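Local coordinates for N-acetyltransferase (PDB 4LUA), which probably transfers an acetyl group from acetyl-CoA to an amino group of an acceptor, as a member of the GNAT acetyltransferase family, at residues G128-Y133 with D156-F161; K87-T92 with S97-L102; F29-D32 with S36-M39; L72-I75 with E81-S84; F105-A110 with L160-I165. All coordinates share one frame; numbering follows the deposited sequence.

Contact 1: G128-Y133 with D156-F161; sequences GAKVFY and DEHWLF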
# COMPACT_ATOMS: atom_id res chain seq x y z
N GLY A 128 14.66 -3.46 -0.89
CA GLY A 128 13.79 -4.55 -1.26
C GLY A 128 12.49 -4.05 -1.89
O GLY A 128 12.00 -4.57 -2.92
N ALA A 129 11.87 -3.05 -1.21
CA ALA A 129 10.61 -2.53 -1.73
C ALA A 129 10.84 -1.75 -3.03
O ALA A 129 9.98 -1.83 -3.96
CB ALA A 129 9.95 -1.61 -0.66
N LYS A 130 11.95 -1.01 -3.13
CA LYS A 130 12.20 -0.24 -4.36
C LYS A 130 12.40 -1.19 -5.56
O LYS A 130 11.82 -0.97 -6.63
CB LYS A 130 13.43 0.68 -4.17
CG LYS A 130 13.56 1.78 -5.25
CD LYS A 130 14.62 2.85 -4.87
CE LYS A 130 15.86 2.76 -5.78
NZ LYS A 130 17.11 3.21 -5.03
N VAL A 131 13.20 -2.27 -5.39
CA VAL A 131 13.38 -3.23 -6.48
C VAL A 131 12.08 -3.95 -6.86
O VAL A 131 11.80 -4.18 -8.04
CB VAL A 131 14.50 -4.24 -6.10
CG1 VAL A 131 14.48 -5.46 -7.04
CG2 VAL A 131 15.83 -3.50 -6.17
N PHE A 132 11.26 -4.26 -5.83
CA PHE A 132 9.97 -4.89 -6.07
C PHE A 132 9.12 -3.96 -6.98
O PHE A 132 8.53 -4.42 -7.98
CB PHE A 132 9.31 -5.12 -4.70
CG PHE A 132 7.84 -5.37 -4.77
CD1 PHE A 132 6.92 -4.28 -4.72
CD2 PHE A 132 7.36 -6.68 -4.84
CE1 PHE A 132 5.52 -4.57 -4.79
CE2 PHE A 132 5.97 -6.93 -4.84
CZ PHE A 132 5.08 -5.88 -4.86
N TYR A 133 9.07 -2.67 -6.64
CA TYR A 133 8.25 -1.78 -7.45
C TYR A 133 8.81 -1.51 -8.80
O TYR A 133 8.07 -1.38 -9.80
CB TYR A 133 8.07 -0.43 -6.72
CG TYR A 133 6.80 -0.42 -5.88
CD1 TYR A 133 5.59 -0.20 -6.52
CD2 TYR A 133 6.83 -0.55 -4.49
CE1 TYR A 133 4.40 -0.15 -5.81
CE2 TYR A 133 5.62 -0.50 -3.77
CZ TYR A 133 4.45 -0.27 -4.47
OH TYR A 133 3.27 -0.16 -3.76
N ASP A 156 13.53 9.79 5.34
CA ASP A 156 13.55 10.23 3.94
C ASP A 156 12.89 9.15 3.06
O ASP A 156 12.90 7.97 3.39
CB ASP A 156 15.00 10.35 3.47
CG ASP A 156 15.82 11.30 4.28
OD1 ASP A 156 15.25 12.20 4.95
OD2 ASP A 156 17.08 11.11 4.28
N GLU A 157 12.26 9.56 1.96
CA GLU A 157 11.62 8.60 1.07
C GLU A 157 11.95 8.83 -0.38
O GLU A 157 12.10 10.00 -0.82
CB GLU A 157 10.11 8.69 1.21
CG GLU A 157 9.63 8.21 2.58
CD GLU A 157 8.18 8.11 2.64
OE1 GLU A 157 7.47 9.16 2.49
OE2 GLU A 157 7.69 6.98 2.83
N HIS A 158 11.99 7.73 -1.12
CA HIS A 158 11.95 7.80 -2.59
C HIS A 158 10.48 7.83 -3.01
O HIS A 158 9.61 7.17 -2.41
CB HIS A 158 12.63 6.61 -3.27
CG HIS A 158 14.11 6.64 -3.12
ND1 HIS A 158 14.78 5.73 -2.32
CD2 HIS A 158 15.04 7.52 -3.57
CE1 HIS A 158 16.07 6.02 -2.33
NE2 HIS A 158 16.25 7.14 -3.04
N TRP A 159 10.19 8.60 -4.06
CA TRP A 159 8.86 8.56 -4.64
C TRP A 159 9.01 7.91 -6.01
O TRP A 159 9.92 8.22 -6.76
CB TRP A 159 8.38 10.02 -4.88
CG TRP A 159 7.88 10.62 -3.61
CD1 TRP A 159 8.57 11.43 -2.71
CD2 TRP A 159 6.57 10.41 -3.06
NE1 TRP A 159 7.72 11.75 -1.65
CE2 TRP A 159 6.51 11.14 -1.84
CE3 TRP A 159 5.44 9.70 -3.50
CZ2 TRP A 159 5.33 11.16 -1.04
CZ3 TRP A 159 4.28 9.73 -2.72
CH2 TRP A 159 4.26 10.46 -1.50
N LEU A 160 8.10 6.97 -6.33
CA LEU A 160 8.08 6.32 -7.63
C LEU A 160 6.70 6.50 -8.23
O LEU A 160 5.73 6.69 -7.50
CB LEU A 160 8.31 4.79 -7.43
CG LEU A 160 9.78 4.38 -7.16
CD1 LEU A 160 10.19 4.73 -5.72
CD2 LEU A 160 9.94 2.81 -7.35
N PHE A 161 6.62 6.37 -9.54
CA PHE A 161 5.32 6.51 -10.20
C PHE A 161 5.17 5.44 -11.26
O PHE A 161 6.16 4.93 -11.82
CB PHE A 161 5.18 7.90 -10.86
CG PHE A 161 6.04 8.08 -12.08
CD1 PHE A 161 5.60 7.72 -13.36
CD2 PHE A 161 7.32 8.61 -11.94
CE1 PHE A 161 6.44 7.88 -14.50
CE2 PHE A 161 8.16 8.80 -13.07
CZ PHE A 161 7.71 8.43 -14.34
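His158 and Leu160 of strand 153-163 meet Lys130 and Tyr133 of helix 127-135. The two segments run nearly parallel, 11° apart, and their axes come within 10.4 Å. His158 comes first along the strand. The Lys130 chain crosses this imidazole at a slant and bends at its third torsion. The bend carries the ammonium over one face of the ring, with NZ 4.0 Å from CE1 of His158. The aliphatic part also touches, Lys130 CD lying 3.9 Å from His158 ND1. No hydrogen bond joins the pair. Trp159 turns to the other face of the sheet, where its NE1 hydrogen-bonds Glu144 OE1.

Leu160 returns to the helix side, two residues on from His158. It works through one methyl. CD2 of Leu160 lies 3.8 Å from CB of Tyr133, at the root of that side chain. The same CD2 lies 4.3 Å from CG of Lys130, so this methyl touches both helix residues. The Tyr133 ring then leads away from the strand, and its OH makes a weak hydrogen bond with Thr120.

Helix 127-135 thus lies on one face of the antiparallel sheet formed by strands 117-123, 153-163 and 139-150, the C-terminal part of the GNAT fold. Strand 153-163 is the middle one of the three. The helix also meets helix 96-112, where Phe132 packs on Asn99, Ser100 and Ile103.

Contact 2: K87-T92 with S97-L102; sequences KYNFVT and SINSEL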
# COMPACT_ATOMS: atom_id res chain seq x y z
N LYS A 87 -1.02 3.24 -0.41
CA LYS A 87 -0.76 3.42 1.03
C LYS A 87 -1.17 2.17 1.78
O LYS A 87 -1.93 1.31 1.27
CB LYS A 87 -1.61 4.63 1.58
CG LYS A 87 -1.01 5.92 1.06
CD LYS A 87 -1.66 7.14 1.67
CE LYS A 87 -0.81 7.75 2.77
NZ LYS A 87 -1.63 8.69 3.59
N TYR A 88 -0.74 2.11 3.04
CA TYR A 88 -1.25 1.09 4.00
C TYR A 88 -1.12 -0.32 3.42
O TYR A 88 -2.07 -1.11 3.44
CB TYR A 88 -2.70 1.39 4.39
CG TYR A 88 -2.85 2.83 4.86
CD1 TYR A 88 -2.02 3.35 5.84
CD2 TYR A 88 -3.80 3.66 4.29
CE1 TYR A 88 -2.15 4.69 6.25
CE2 TYR A 88 -3.93 4.98 4.69
CZ TYR A 88 -3.09 5.47 5.65
OH TYR A 88 -3.23 6.80 6.07
N ASN A 89 0.08 -0.64 2.96
CA ASN A 89 0.33 -1.96 2.32
C ASN A 89 0.96 -2.85 3.36
O ASN A 89 2.15 -2.69 3.72
CB ASN A 89 1.26 -1.70 1.13
CG ASN A 89 1.60 -2.96 0.28
OD1 ASN A 89 2.64 -2.96 -0.38
ND2 ASN A 89 0.80 -4.04 0.36
N PHE A 90 0.16 -3.76 3.93
CA PHE A 90 0.67 -4.72 4.92
C PHE A 90 0.49 -6.10 4.35
O PHE A 90 -0.62 -6.47 3.94
CB PHE A 90 -0.15 -4.59 6.24
CG PHE A 90 0.03 -3.26 6.91
CD1 PHE A 90 1.00 -3.07 7.87
CD2 PHE A 90 -0.82 -2.21 6.58
CE1 PHE A 90 1.18 -1.81 8.51
CE2 PHE A 90 -0.66 -0.95 7.21
CZ PHE A 90 0.32 -0.76 8.17
N VAL A 91 1.58 -6.88 4.32
CA VAL A 91 1.54 -8.19 3.65
C VAL A 91 2.12 -9.22 4.61
O VAL A 91 3.23 -9.03 5.09
CB VAL A 91 2.47 -8.17 2.43
CG1 VAL A 91 2.32 -9.49 1.67
CG2 VAL A 91 2.22 -6.96 1.58
N THR A 92 1.38 -10.30 4.91
CA THR A 92 1.91 -11.35 5.78
C THR A 92 3.25 -11.84 5.22
O THR A 92 3.36 -12.12 4.04
CB THR A 92 0.89 -12.49 5.91
OG1 THR A 92 -0.28 -11.96 6.54
CG2 THR A 92 1.48 -13.59 6.85
N SER A 97 5.42 -12.57 -3.78
CA SER A 97 4.53 -13.19 -4.77
C SER A 97 3.10 -12.66 -4.57
O SER A 97 2.42 -12.19 -5.53
CB SER A 97 4.54 -14.70 -4.63
OG SER A 97 3.96 -15.25 -5.80
N ILE A 98 2.67 -12.70 -3.32
CA ILE A 98 1.35 -12.18 -2.96
C ILE A 98 1.27 -10.67 -3.26
O ILE A 98 0.31 -10.17 -3.89
CB ILE A 98 1.04 -12.37 -1.43
CG1 ILE A 98 1.06 -13.84 -1.03
CG2 ILE A 98 -0.33 -11.73 -1.03
CD1 ILE A 98 0.09 -14.57 -1.71
N ASN A 99 2.28 -9.91 -2.82
CA ASN A 99 2.18 -8.48 -3.02
C ASN A 99 2.26 -8.11 -4.49
O ASN A 99 1.66 -7.12 -4.90
CB ASN A 99 3.25 -7.69 -2.20
CG ASN A 99 2.74 -6.31 -1.77
OD1 ASN A 99 1.53 -6.16 -1.52
ND2 ASN A 99 3.65 -5.33 -1.70
N SER A 100 3.01 -8.87 -5.31
CA SER A 100 3.08 -8.54 -6.74
C SER A 100 1.71 -8.76 -7.35
O SER A 100 1.31 -7.94 -8.22
CB SER A 100 4.10 -9.43 -7.49
OG SER A 100 5.42 -9.01 -7.15
N GLU A 101 1.01 -9.82 -6.92
CA GLU A 101 -0.36 -10.02 -7.45
C GLU A 101 -1.25 -8.84 -7.03
O GLU A 101 -2.03 -8.27 -7.84
CB GLU A 101 -0.96 -11.34 -6.97
CG GLU A 101 -0.59 -12.53 -7.82
CD GLU A 101 -1.20 -13.82 -7.28
OE1 GLU A 101 -2.32 -13.76 -6.70
OE2 GLU A 101 -0.56 -14.90 -7.43
N LEU A 102 -1.09 -8.38 -5.79
CA LEU A 102 -1.89 -7.25 -5.29
C LEU A 102 -1.59 -5.92 -6.03
O LEU A 102 -2.51 -5.22 -6.49
CB LEU A 102 -1.67 -7.09 -3.76
CG LEU A 102 -2.43 -5.92 -3.14
CD1 LEU A 102 -3.98 -5.98 -3.34
CD2 LEU A 102 -2.14 -5.96 -1.65
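Asn89 of strand 83-91 and Asn99 of helix 96-112 are joined by a pair of hydrogen bonds between their side-chain amides. Each amide gives one N-H and takes one. Asn99 ND2 donates to Asn89 OD1 at 2.9 Å, lying in the carbonyl plane on a lone pair. Asn89 ND2 donates to Asn99 OD1, also at 2.9 Å, with the donor tilted out of the carbonyl plane. Both bonds are fairly straight. The side chains reach toward each other from opposite directions, and the amide planes are only 24° apart. The extended first torsion of Asn89 (chi1 -178°, CG opposite the backbone N) sends its amide out toward the helix. The second N-H of Asn89 ND2 has its own acceptor, the backbone O of Thr69. These bonds fix the flip of the Asn89 amide and satisfy polar groups in a buried place.

Van der Waals contacts flank the amide pair. Val91 CG2 touches the Asn99 amide, 3.3 Å from OD1. Its other methyl, Val91 CG1, makes an apolar contact 4.4 Å from CG2 of Ile98. One helix turn on from Asn99, Leu102 CD2 sits 4.0 Å from Asn89 ND2.

The strand and helix follow each other through a short turn, their directions 145° apart. This is a GNAT core unit; in relatives the turn and helix start bind the acetyl-CoA pyrophosphate, as is probable here. Ile98 packs on Ala68 and Leu102 on Ala70 of strand 65-75, next to 83-91 in the sheet. Phe132 of helix 127-135 covers Asn99 and Ser100, and helix 15-25 packs against Phe90.

Contact 3: F29-D32 with S36-M39; sequences FTQD and SQTM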
# COMPACT_ATOMS: atom_id res chain seq x y z
N PHE A 29 4.92 -2.53 4.12
CA PHE A 29 5.91 -3.04 3.14
C PHE A 29 6.92 -2.01 2.62
O PHE A 29 8.05 -2.40 2.29
CB PHE A 29 5.06 -3.58 1.95
CG PHE A 29 5.89 -4.24 0.86
CD1 PHE A 29 6.22 -5.57 0.98
CD2 PHE A 29 6.27 -3.51 -0.25
CE1 PHE A 29 6.97 -6.21 -0.08
CE2 PHE A 29 7.04 -4.13 -1.26
CZ PHE A 29 7.35 -5.46 -1.16
N THR A 30 6.53 -0.74 2.56
CA THR A 30 7.45 0.31 2.07
C THR A 30 8.09 1.08 3.17
O THR A 30 8.85 2.01 2.86
CB THR A 30 6.69 1.34 1.18
OG1 THR A 30 5.67 2.04 1.91
CG2 THR A 30 6.01 0.59 0.02
N GLN A 31 7.84 0.75 4.44
CA GLN A 31 8.43 1.52 5.54
C GLN A 31 9.54 0.72 6.21
O GLN A 31 10.23 -0.07 5.55
CB GLN A 31 7.36 1.97 6.52
CG GLN A 31 6.35 2.83 5.77
CD GLN A 31 5.17 3.31 6.61
OE1 GLN A 31 4.96 2.95 7.79
NE2 GLN A 31 4.35 4.15 5.94
N ASP A 32 9.80 0.93 7.50
CA ASP A 32 10.96 0.30 8.10
C ASP A 32 10.58 -0.94 8.92
O ASP A 32 9.46 -1.07 9.41
CB ASP A 32 11.64 1.36 9.00
CG ASP A 32 12.86 0.82 9.73
OD1 ASP A 32 13.92 0.70 9.05
OD2 ASP A 32 12.81 0.58 10.99
N SER A 36 7.17 1.54 11.65
CA SER A 36 6.05 1.60 10.67
C SER A 36 4.90 2.29 11.35
O SER A 36 4.72 2.22 12.57
CB SER A 36 5.57 0.20 10.17
OG SER A 36 6.48 -0.29 9.23
N GLN A 37 4.08 2.97 10.55
CA GLN A 37 3.05 3.80 11.16
C GLN A 37 1.97 2.88 11.71
O GLN A 37 1.62 1.83 11.11
CB GLN A 37 2.49 4.84 10.18
CG GLN A 37 1.60 4.26 9.08
CD GLN A 37 1.75 5.03 7.74
OE1 GLN A 37 1.58 4.45 6.66
NE2 GLN A 37 2.06 6.33 7.83
N THR A 38 1.45 3.28 12.86
CA THR A 38 0.40 2.55 13.53
C THR A 38 -0.98 2.94 12.99
O THR A 38 -1.22 4.07 12.58
CB THR A 38 0.51 2.79 15.03
OG1 THR A 38 1.45 1.84 15.52
CG2 THR A 38 -0.82 2.62 15.74
N MET A 39 -1.86 1.95 12.96
CA MET A 39 -3.17 2.09 12.35
C MET A 39 -4.18 2.23 13.49
O MET A 39 -4.54 1.26 14.16
CB MET A 39 -3.45 0.86 11.48
CG MET A 39 -2.33 0.55 10.48
SD MET A 39 -2.39 1.78 9.19
CE MET A 39 -3.91 1.28 8.52
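The amides of Gln31 and Gln37 meet with their planes 70° apart, and the two side chains cross at about a right angle. Gln31 is the straighter arm. Its chain is extended beyond CG and reaches over to the other segment, where its amide bonds twice to one residue. The backbone N of Gln37 donates to Gln31 OE1 at 2.9 Å, nearly in line with the C=O bond. Gln31 NE2 donates to Gln37 OE1, also 2.9 Å away, but this bond is weak and less straight (149°). Gln37 meets it by folding back: its CG sits between the backbone N and carbonyl carbon (chi1 72°), and the chain bends again at the second torsion.

Ser36 stands beside the Gln31 arm. Its CA lies 3.4 Å from Gln31 OE1. Its hydroxyl donates to the backbone O of Asp32 at 3.1 Å, in the carbonyl plane. Its stronger partner is the backbone N of Glu28, from which it accepts. The loop is thus held closed mainly by side-chain to backbone bonds, with one weak bond between side chains. Inside the turn, Asp32 OD2 accepts from the backbone N of His34 and Tyr35.

The loop connects the first two helices of the GNAT fold, 15-25 and 41-48. Phe29 pairs by backbone with Asn89 of strand 83-91, and Thr30 with Val123. Gln31 and Gln37 both rest on Ile148 of strand 139-150, and Gln37 also touches Tyr88.

Contact 4: L72-I75 with E81-S84; sequences LEQI and EHKS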
# COMPACT_ATOMS: atom_id res chain seq x y z
N LEU A 72 -5.74 2.53 -2.12
CA LEU A 72 -5.47 3.48 -3.17
C LEU A 72 -6.23 4.72 -2.71
O LEU A 72 -7.48 4.74 -2.68
CB LEU A 72 -6.01 2.88 -4.48
CG LEU A 72 -5.82 3.70 -5.73
CD1 LEU A 72 -4.33 4.05 -5.92
CD2 LEU A 72 -6.40 2.94 -6.96
N GLU A 73 -5.47 5.78 -2.42
CA GLU A 73 -6.07 7.01 -1.88
C GLU A 73 -5.98 8.06 -2.97
O GLU A 73 -4.91 8.31 -3.53
CB GLU A 73 -5.33 7.46 -0.59
CG GLU A 73 -5.87 8.81 -0.06
CD GLU A 73 -5.16 9.31 1.20
OE1 GLU A 73 -5.62 10.33 1.78
OE2 GLU A 73 -4.14 8.71 1.61
N GLN A 74 -7.10 8.69 -3.31
CA GLN A 74 -7.05 9.81 -4.22
C GLN A 74 -6.90 11.10 -3.39
O GLN A 74 -7.77 11.43 -2.55
CB GLN A 74 -8.34 9.87 -5.07
CG GLN A 74 -8.14 10.26 -6.54
CD GLN A 74 -8.99 9.42 -7.51
OE1 GLN A 74 -9.58 8.40 -7.13
NE2 GLN A 74 -9.04 9.83 -8.77
N ILE A 75 -5.84 11.84 -3.66
CA ILE A 75 -5.64 13.17 -3.10
C ILE A 75 -6.40 14.19 -3.94
O ILE A 75 -6.05 14.38 -5.12
CB ILE A 75 -4.17 13.61 -3.15
CG1 ILE A 75 -3.29 12.62 -2.39
CG2 ILE A 75 -4.06 14.99 -2.58
CD1 ILE A 75 -3.87 12.23 -1.03
N GLU A 81 -7.96 18.93 -9.38
CA GLU A 81 -7.08 17.87 -9.85
C GLU A 81 -6.87 16.81 -8.79
O GLU A 81 -7.14 17.03 -7.61
CB GLU A 81 -5.73 18.44 -10.31
CG GLU A 81 -5.17 19.49 -9.39
CD GLU A 81 -5.86 20.83 -9.56
OE1 GLU A 81 -6.46 21.31 -8.58
OE2 GLU A 81 -5.79 21.40 -10.67
N HIS A 82 -6.37 15.65 -9.21
CA HIS A 82 -6.20 14.53 -8.31
C HIS A 82 -4.93 13.75 -8.59
O HIS A 82 -4.43 13.72 -9.71
CB HIS A 82 -7.40 13.59 -8.44
CG HIS A 82 -7.48 12.92 -9.78
ND1 HIS A 82 -8.02 11.67 -9.96
CD2 HIS A 82 -7.07 13.33 -11.00
CE1 HIS A 82 -7.95 11.34 -11.23
NE2 HIS A 82 -7.37 12.33 -11.89
N LYS A 83 -4.41 13.12 -7.54
CA LYS A 83 -3.31 12.19 -7.65
C LYS A 83 -3.75 10.95 -6.90
O LYS A 83 -4.53 11.06 -5.96
CB LYS A 83 -2.06 12.75 -6.98
CG LYS A 83 -1.49 13.99 -7.64
CD LYS A 83 -0.74 13.64 -8.92
CE LYS A 83 0.01 14.84 -9.46
NZ LYS A 83 0.66 14.53 -10.76
N SER A 84 -3.27 9.78 -7.29
CA SER A 84 -3.56 8.58 -6.52
C SER A 84 -2.31 7.93 -5.92
O SER A 84 -1.37 7.78 -6.60
CB SER A 84 -4.30 7.59 -7.38
OG SER A 84 -5.66 7.93 -7.40
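A beta hairpin made by strands 65-75 and 83-91 is closed here, at the end next to its connecting turn. Residues 77-80 of that turn are not modelled. Ile75 and Lys83 form an antiparallel hydrogen-bonded pair. Ile75 N donates to Lys83 O at 2.8 Å, and Lys83 N returns a longer bond to Ile75 O at 3.2 Å, on a lone pair. Gln74 and Ser84 form the next, non-hydrogen-bonded pair, their CA atoms 4.4 Å apart. CA-H...O contacts add to the pairing, such as Ser84 CA to Glu73 O at 3.3 Å.

The side chains of Gln74 and Ser84 share one face of the sheet. CG of Gln74 lies 3.5 Å from OG of Ser84. This hydroxyl is buried and has no hydrogen-bond partner in the model. Leu72 CD1 touches CB of Ser84 at 3.8 Å. Farther out, the Gln74 amide meets the edge of the His82 ring, nearly coplanar with it. NE2 of Gln74 points at ND1, but the separation is too short and His82 is poorly ordered, so the bond is doubtful. Ile75 and Lys83 turn to the other face, where their CB atoms are 4.5 Å apart.

Strand 65-75 continues the sheet on its far side through Leu72 with Ile56 of strand 55-62. Ser84 bonds by backbone with Leu119 of strand 117-123, and Tyr115 packs on Leu72, Gln74 and Ser84.

Contact 5: F105-A110 with L160-I165; sequences FIINYA and LFYDLI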
# COMPACT_ATOMS: atom_id res chain seq x y z
N PHE A 105 -2.75 -6.01 -9.58
CA PHE A 105 -4.17 -5.73 -9.59
C PHE A 105 -4.47 -4.25 -9.46
O PHE A 105 -5.33 -3.74 -10.21
CB PHE A 105 -4.91 -6.57 -8.50
CG PHE A 105 -6.22 -5.97 -8.10
CD1 PHE A 105 -7.38 -6.24 -8.79
CD2 PHE A 105 -6.23 -5.04 -7.06
CE1 PHE A 105 -8.60 -5.63 -8.43
CE2 PHE A 105 -7.36 -4.37 -6.76
CZ PHE A 105 -8.57 -4.65 -7.46
N ILE A 106 -3.80 -3.56 -8.52
CA ILE A 106 -4.03 -2.12 -8.36
C ILE A 106 -3.72 -1.34 -9.65
O ILE A 106 -4.50 -0.44 -10.04
CB ILE A 106 -3.29 -1.57 -7.12
CG1 ILE A 106 -3.95 -2.16 -5.90
CG2 ILE A 106 -3.33 -0.03 -7.14
CD1 ILE A 106 -3.29 -1.75 -4.57
N ILE A 107 -2.62 -1.68 -10.34
CA ILE A 107 -2.32 -1.04 -11.62
C ILE A 107 -3.48 -1.23 -12.59
O ILE A 107 -3.96 -0.25 -13.25
CB ILE A 107 -1.05 -1.62 -12.26
CG1 ILE A 107 0.18 -1.22 -11.45
CG2 ILE A 107 -0.88 -1.11 -13.68
CD1 ILE A 107 1.46 -2.13 -11.71
N ASN A 108 -4.00 -2.48 -12.70
CA ASN A 108 -5.15 -2.62 -13.63
C ASN A 108 -6.44 -1.93 -13.18
O ASN A 108 -7.18 -1.41 -13.98
CB ASN A 108 -5.45 -4.13 -13.89
CG ASN A 108 -4.41 -4.77 -14.75
OD1 ASN A 108 -4.19 -4.32 -15.88
ND2 ASN A 108 -3.73 -5.79 -14.23
N TYR A 109 -6.72 -1.96 -11.87
CA TYR A 109 -7.88 -1.26 -11.34
C TYR A 109 -7.79 0.21 -11.70
O TYR A 109 -8.76 0.85 -12.16
CB TYR A 109 -7.94 -1.50 -9.82
CG TYR A 109 -9.04 -0.69 -9.19
CD1 TYR A 109 -10.30 -1.25 -8.99
CD2 TYR A 109 -8.79 0.63 -8.78
CE1 TYR A 109 -11.33 -0.48 -8.45
CE2 TYR A 109 -9.79 1.41 -8.25
CZ TYR A 109 -11.06 0.85 -8.08
OH TYR A 109 -12.10 1.58 -7.52
N ALA A 110 -6.62 0.78 -11.48
CA ALA A 110 -6.43 2.20 -11.76
C ALA A 110 -6.58 2.52 -13.24
O ALA A 110 -7.24 3.52 -13.63
CB ALA A 110 -5.05 2.59 -11.28
N LEU A 160 8.10 6.97 -6.33
CA LEU A 160 8.08 6.32 -7.63
C LEU A 160 6.70 6.50 -8.23
O LEU A 160 5.73 6.69 -7.50
CB LEU A 160 8.31 4.79 -7.43
CG LEU A 160 9.78 4.38 -7.16
CD1 LEU A 160 10.19 4.73 -5.72
CD2 LEU A 160 9.94 2.81 -7.35
N PHE A 161 6.62 6.37 -9.54
CA PHE A 161 5.32 6.51 -10.20
C PHE A 161 5.17 5.44 -11.26
O PHE A 161 6.16 4.93 -11.82
CB PHE A 161 5.18 7.90 -10.86
CG PHE A 161 6.04 8.08 -12.08
CD1 PHE A 161 5.60 7.72 -13.36
CD2 PHE A 161 7.32 8.61 -11.94
CE1 PHE A 161 6.44 7.88 -14.50
CE2 PHE A 161 8.16 8.80 -13.07
CZ PHE A 161 7.71 8.43 -14.34
N TYR A 162 3.90 5.16 -11.60
CA TYR A 162 3.60 4.30 -12.75
C TYR A 162 2.76 5.12 -13.71
O TYR A 162 1.69 5.66 -13.33
CB TYR A 162 2.81 3.04 -12.27
CG TYR A 162 2.59 2.04 -13.37
CD1 TYR A 162 1.61 2.22 -14.30
CD2 TYR A 162 3.36 0.87 -13.41
CE1 TYR A 162 1.43 1.30 -15.32
CE2 TYR A 162 3.19 -0.06 -14.43
CZ TYR A 162 2.22 0.17 -15.38
OH TYR A 162 1.99 -0.72 -16.43
N ASP A 163 3.23 5.11 -14.95
CA ASP A 163 2.66 5.89 -16.03
C ASP A 163 1.45 5.19 -16.57
O ASP A 163 1.61 4.24 -17.38
CB ASP A 163 3.72 6.06 -17.14
CG ASP A 163 3.22 6.88 -18.30
OD1 ASP A 163 4.06 7.21 -19.16
OD2 ASP A 163 2.00 7.19 -18.37
N LEU A 164 0.24 5.66 -16.24
CA LEU A 164 -0.99 4.99 -16.73
C LEU A 164 -1.52 5.54 -18.01
O LEU A 164 -2.48 4.98 -18.57
CB LEU A 164 -2.12 5.07 -15.70
CG LEU A 164 -1.95 4.26 -14.42
CD1 LEU A 164 -2.91 4.73 -13.32
CD2 LEU A 164 -2.16 2.76 -14.75
N ILE A 165 -0.94 6.64 -18.45
CA ILE A 165 -1.34 7.29 -19.69
C ILE A 165 -0.84 6.46 -20.87
O ILE A 165 -1.57 6.25 -21.87
CB ILE A 165 -0.78 8.72 -19.69
CG1 ILE A 165 -1.70 9.61 -18.82
CG2 ILE A 165 -0.63 9.27 -21.13
CD1 ILE A 165 -1.00 10.68 -18.03
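Ala110 and Leu164 bring the two backbones closest, with CA atoms 7.9 Å apart. The segment 105-110 is helical throughout, while 160-165 is strand up to Asp163 and then leaves it. Contact is mainly between side chains, and no hydrogen bond crosses it.

Ile107 meets the ring of Tyr162 at about a right angle. Its CG2 methyl sits over one face in a CH-pi contact, 4.0 Å from the ring centroid and 25° off the normal. The shift is toward the rim, near CE1 and CZ. Ile107 CD1 also touches the ring, 3.8 Å from CE2. Tyr162 is held out toward the helix by a first torsion with CG opposite the backbone N (chi1 -174°).

Leu164, two residues on, divides its methyls between Ala110 and Ile107. Its CD1 touches CB of Ala110 at 3.6 Å. Its CD2 lies 3.8 Å from the backbone O of Ile107. Tyr115 packs against both Ala110 and Leu164, and Phe138 meets Tyr162 edge-to-face.

This is apolar helix-on-sheet packing, in which helix 96-112 of the GNAT fold lies against the end of strand 153-163 and the residue just after it.

From the N terminus, contact 3 comes first and closes a short loop between helix 15-25 and helix 41-48. Contact 4 closes the hairpin of strands 65-75 and 83-91. Contact 2 follows on the same second strand, tying it to the start of helix 96-112; the Lys87-Glu73 salt bridge links it to contact 4. Contact 5 spans about fifty residues, from that helix to the end of strand 153-163. Contact 1 lies within this span and shares Leu160 and Phe161 with it. Contacts 3, 4 and 2 follow in series, none enclosing another. Phe29 and Phe132 bring contacts 1, 2 and 3 together, and Leu72 joins contact 4 to contact 5.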